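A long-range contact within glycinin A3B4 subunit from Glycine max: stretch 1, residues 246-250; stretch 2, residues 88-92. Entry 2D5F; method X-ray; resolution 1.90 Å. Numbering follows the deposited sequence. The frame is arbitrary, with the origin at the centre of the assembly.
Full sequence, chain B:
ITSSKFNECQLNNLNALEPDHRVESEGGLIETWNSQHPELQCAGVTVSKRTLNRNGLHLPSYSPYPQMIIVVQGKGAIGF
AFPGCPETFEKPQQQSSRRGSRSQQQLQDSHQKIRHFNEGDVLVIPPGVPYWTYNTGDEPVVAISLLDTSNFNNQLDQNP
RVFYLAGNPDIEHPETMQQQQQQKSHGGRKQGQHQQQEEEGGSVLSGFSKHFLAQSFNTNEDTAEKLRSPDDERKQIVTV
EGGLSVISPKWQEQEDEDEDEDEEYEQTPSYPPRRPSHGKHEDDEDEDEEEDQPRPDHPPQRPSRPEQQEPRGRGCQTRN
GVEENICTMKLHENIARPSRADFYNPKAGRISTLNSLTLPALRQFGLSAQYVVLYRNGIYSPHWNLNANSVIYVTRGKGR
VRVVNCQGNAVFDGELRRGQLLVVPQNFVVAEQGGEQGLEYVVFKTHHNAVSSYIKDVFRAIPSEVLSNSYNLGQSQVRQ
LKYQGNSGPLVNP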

ATOM      1  N   VAL B 246      -7.792 -36.885  13.997  1.00 29.77           N
ATOM      2  CA  VAL B 246      -8.009 -35.997  12.860  1.00 27.53           C
ATOM      3  C   VAL B 246      -6.893 -36.272  11.868  1.00 27.78           C
ATOM      4  O   VAL B 246      -5.892 -36.889  12.216  1.00 28.88           O
ATOM      5  CB  VAL B 246      -7.941 -34.493  13.253  1.00 28.22           C
ATOM      6  CG1 VAL B 246      -8.923 -34.190  14.375  1.00 30.23           C
ATOM      7  CG2 VAL B 246      -6.520 -34.124  13.660  1.00 27.38           C
ATOM      8  N   ILE B 247      -7.060 -35.814  10.637  1.00 24.24           N
ATOM      9  CA  ILE B 247      -6.034 -36.021   9.627  1.00 29.26           C
ATOM     10  C   ILE B 247      -4.877 -35.071   9.911  1.00 34.15           C
ATOM     11  O   ILE B 247      -5.082 -33.861  10.044  1.00 31.49           O
ATOM     12  CB  ILE B 247      -6.579 -35.736   8.220  1.00 29.27           C
ATOM     13  CG1 ILE B 247      -7.831 -36.584   7.969  1.00 30.18           C
ATOM     14  CG2 ILE B 247      -5.522 -36.055   7.178  1.00 27.84           C
ATOM     15  CD1 ILE B 247      -8.583 -36.204   6.715  1.00 29.47           C
ATOM     16  N   SER B 248      -3.669 -35.618  10.023  1.00 27.53           N
ATOM     17  CA  SER B 248      -2.484 -34.804  10.277  1.00 31.77           C
ATOM     18  C   SER B 248      -1.211 -35.634  10.177  1.00 33.91           C
ATOM     19  O   SER B 248      -1.167 -36.775  10.637  1.00 37.21           O
ATOM     20  CB  SER B 248      -2.564 -34.150  11.659  1.00 38.87           C
ATOM     21  OG  SER B 248      -1.496 -33.234  11.851  1.00 39.72           O
ATOM     22  N   PRO B 249      -0.155 -35.072   9.560  1.00 31.95           N
ATOM     23  CA  PRO B 249       1.125 -35.774   9.405  1.00 35.36           C
ATOM     24  C   PRO B 249       1.731 -36.125  10.758  1.00 39.43           C
ATOM     25  O   PRO B 249       2.486 -37.082  10.892  1.00 43.32           O
ATOM     26  CB  PRO B 249       1.979 -34.766   8.637  1.00 30.47           C
ATOM     27  CG  PRO B 249       0.960 -34.010   7.825  1.00 33.78           C
ATOM     28  CD  PRO B 249      -0.140 -33.789   8.833  1.00 31.27           C
ATOM     29  N   LYS B 250       1.384 -35.329  11.760  1.00 46.54           N
ATOM     30  CA  LYS B 250       1.872 -35.510  13.119  1.00 50.28           C
ATOM     31  C   LYS B 250       0.648 -35.582  14.024  1.00 55.70           C
ATOM     32  O   LYS B 250      -0.202 -34.688  13.987  1.00 56.53           O
ATOM     33  CB  LYS B 250       2.747 -34.312  13.497  1.00 53.90           C
ATOM     34  CG  LYS B 250       3.073 -34.169  14.974  1.00 53.52           C
ATOM     35  CD  LYS B 250       3.653 -32.783  15.247  1.00 58.63           C
ATOM     36  CE  LYS B 250       3.911 -32.564  16.725  1.00 57.61           C
ATOM     37  NZ  LYS B 250       4.883 -33.560  17.254  1.00 66.08           N
TER
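Stretch 2 88-92: TFEKP

Segments far apart in sequence often meet through a few apolar side chains, and this pair from glycinin is a compact example. Stretch 1 forms no regular helix or strand, although Ile247 and Ser248 are fairly extended before the chain bends at Pro249 (phi/psi -61/-27). Stretch 2 enters as a loop at Thr88 and runs as a strand from Phe89 to Pro92. It runs across stretch 1 rather than alongside it. The backbones come closest at Ile247 and Phe89, whose CA atoms lie 6.4 Å apart, and no hydrogen bond joins the two segments. The contact is therefore one of packing, and it buries 247 Å² in all.

The alternation of the strand sets which side chains face stretch 1; Glu90 meets it through its backbone. Phe89 and Lys91 direct their CA-to-CB bonds toward stretch 1, while Glu90 between them points away. Ile247, itself pointing toward the strand, answers both. The side chain of Ile247 brings CD1 to 3.5 Å from CB of Lys91 and to 3.8 Å from the backbone C of Glu90, while CG2 lies 4.2 Å from CB of Phe89. The side chain of Lys91 is fully extended and its end leads away, so its CB packs against Ile247 while NZ lies clear of stretch 1.

The carbonyl O of Ile247 approaches the Phe89 ring edge, near its plane, at 3.1 Å from CD2 of Phe89; this oxygen is buried by the contact and has no hydrogen-bonding partner in the model. CE2 of Phe89 lies 4.0 Å from CA of Ser248 and 3.9 Å from CD of Pro249. Ser248 turns its CB away, and its OG donates a hydrogen bond to O of Lys250 at 2.9 Å.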

ATOM      1  N   THR B  88      -7.860 -29.027   2.330  1.00 22.50           N
ATOM      2  CA  THR B  88      -6.595 -29.571   1.831  1.00 22.61           C
ATOM      3  C   THR B  88      -6.056 -30.804   2.545  1.00 21.78           C
ATOM      4  O   THR B  88      -5.054 -31.380   2.119  1.00 20.07           O
ATOM      5  CB  THR B  88      -5.492 -28.491   1.839  1.00 25.19           C
ATOM      6  OG1 THR B  88      -5.236 -28.081   3.187  1.00 25.72           O
ATOM      7  CG2 THR B  88      -5.927 -27.281   1.017  1.00 25.60           C
ATOM      8  N   PHE B  89      -6.695 -31.187   3.644  1.00 18.95           N
ATOM      9  CA  PHE B  89      -6.299 -32.378   4.389  1.00 18.38           C
ATOM     10  C   PHE B  89      -7.369 -33.422   4.083  1.00 21.65           C
ATOM     11  O   PHE B  89      -8.503 -33.314   4.543  1.00 25.71           O
ATOM     12  CB  PHE B  89      -6.267 -32.090   5.895  1.00 21.95           C
ATOM     13  CG  PHE B  89      -4.944 -31.557   6.394  1.00 27.19           C
ATOM     14  CD1 PHE B  89      -4.217 -30.629   5.649  1.00 25.24           C
ATOM     15  CD2 PHE B  89      -4.430 -31.979   7.618  1.00 28.96           C
ATOM     16  CE1 PHE B  89      -2.999 -30.133   6.115  1.00 23.28           C
ATOM     17  CE2 PHE B  89      -3.214 -31.487   8.094  1.00 32.06           C
ATOM     18  CZ  PHE B  89      -2.495 -30.559   7.337  1.00 23.56           C
ATOM     19  N   GLU B  90      -7.033 -34.418   3.277  1.00 23.80           N
ATOM     20  CA  GLU B  90      -8.024 -35.434   2.951  1.00 34.69           C
ATOM     21  C   GLU B  90      -7.496 -36.841   3.179  1.00 34.55           C
ATOM     22  O   GLU B  90      -6.300 -37.105   3.056  1.00 29.78           O
ATOM     23  CB  GLU B  90      -8.509 -35.268   1.507  1.00 27.06           C
ATOM     24  CG  GLU B  90      -7.425 -35.383   0.461  1.00 38.20           C
ATOM     25  CD  GLU B  90      -7.926 -35.054  -0.934  1.00 39.33           C
ATOM     26  OE1 GLU B  90      -7.109 -35.085  -1.876  1.00 46.42           O
ATOM     27  OE2 GLU B  90      -9.131 -34.759  -1.090  1.00 42.57           O
ATOM     28  N   LYS B  91      -8.405 -37.738   3.530  1.00 33.65           N
ATOM     29  CA  LYS B  91      -8.050 -39.120   3.792  1.00 39.58           C
ATOM     30  C   LYS B  91      -8.950 -40.044   2.986  1.00 36.36           C
ATOM     31  O   LYS B  91     -10.159 -40.085   3.202  1.00 42.78           O
ATOM     32  CB  LYS B  91      -8.208 -39.409   5.283  1.00 36.43           C
ATOM     33  CG  LYS B  91      -7.820 -40.811   5.707  1.00 43.95           C
ATOM     34  CD  LYS B  91      -8.018 -40.967   7.203  1.00 49.88           C
ATOM     35  CE  LYS B  91      -7.596 -42.338   7.694  1.00 58.86           C
ATOM     36  NZ  LYS B  91      -7.808 -42.462   9.169  1.00 60.64           N
ATOM     37  N   PRO B  92      -8.376 -40.775   2.021  1.00 43.33           N
ATOM     38  CA  PRO B  92      -9.177 -41.697   1.205  1.00 50.09           C
ATOM     39  C   PRO B  92      -9.690 -42.858   2.060  1.00 50.62           C
ATOM     40  O   PRO B  92      -9.013 -43.301   2.990  1.00 48.06           O
ATOM     41  CB  PRO B  92      -8.187 -42.162   0.138  1.00 46.97           C
ATOM     42  CG  PRO B  92      -7.257 -40.988   0.009  1.00 54.46           C
ATOM     43  CD  PRO B  92      -7.030 -40.611   1.452  1.00 45.59           C
TER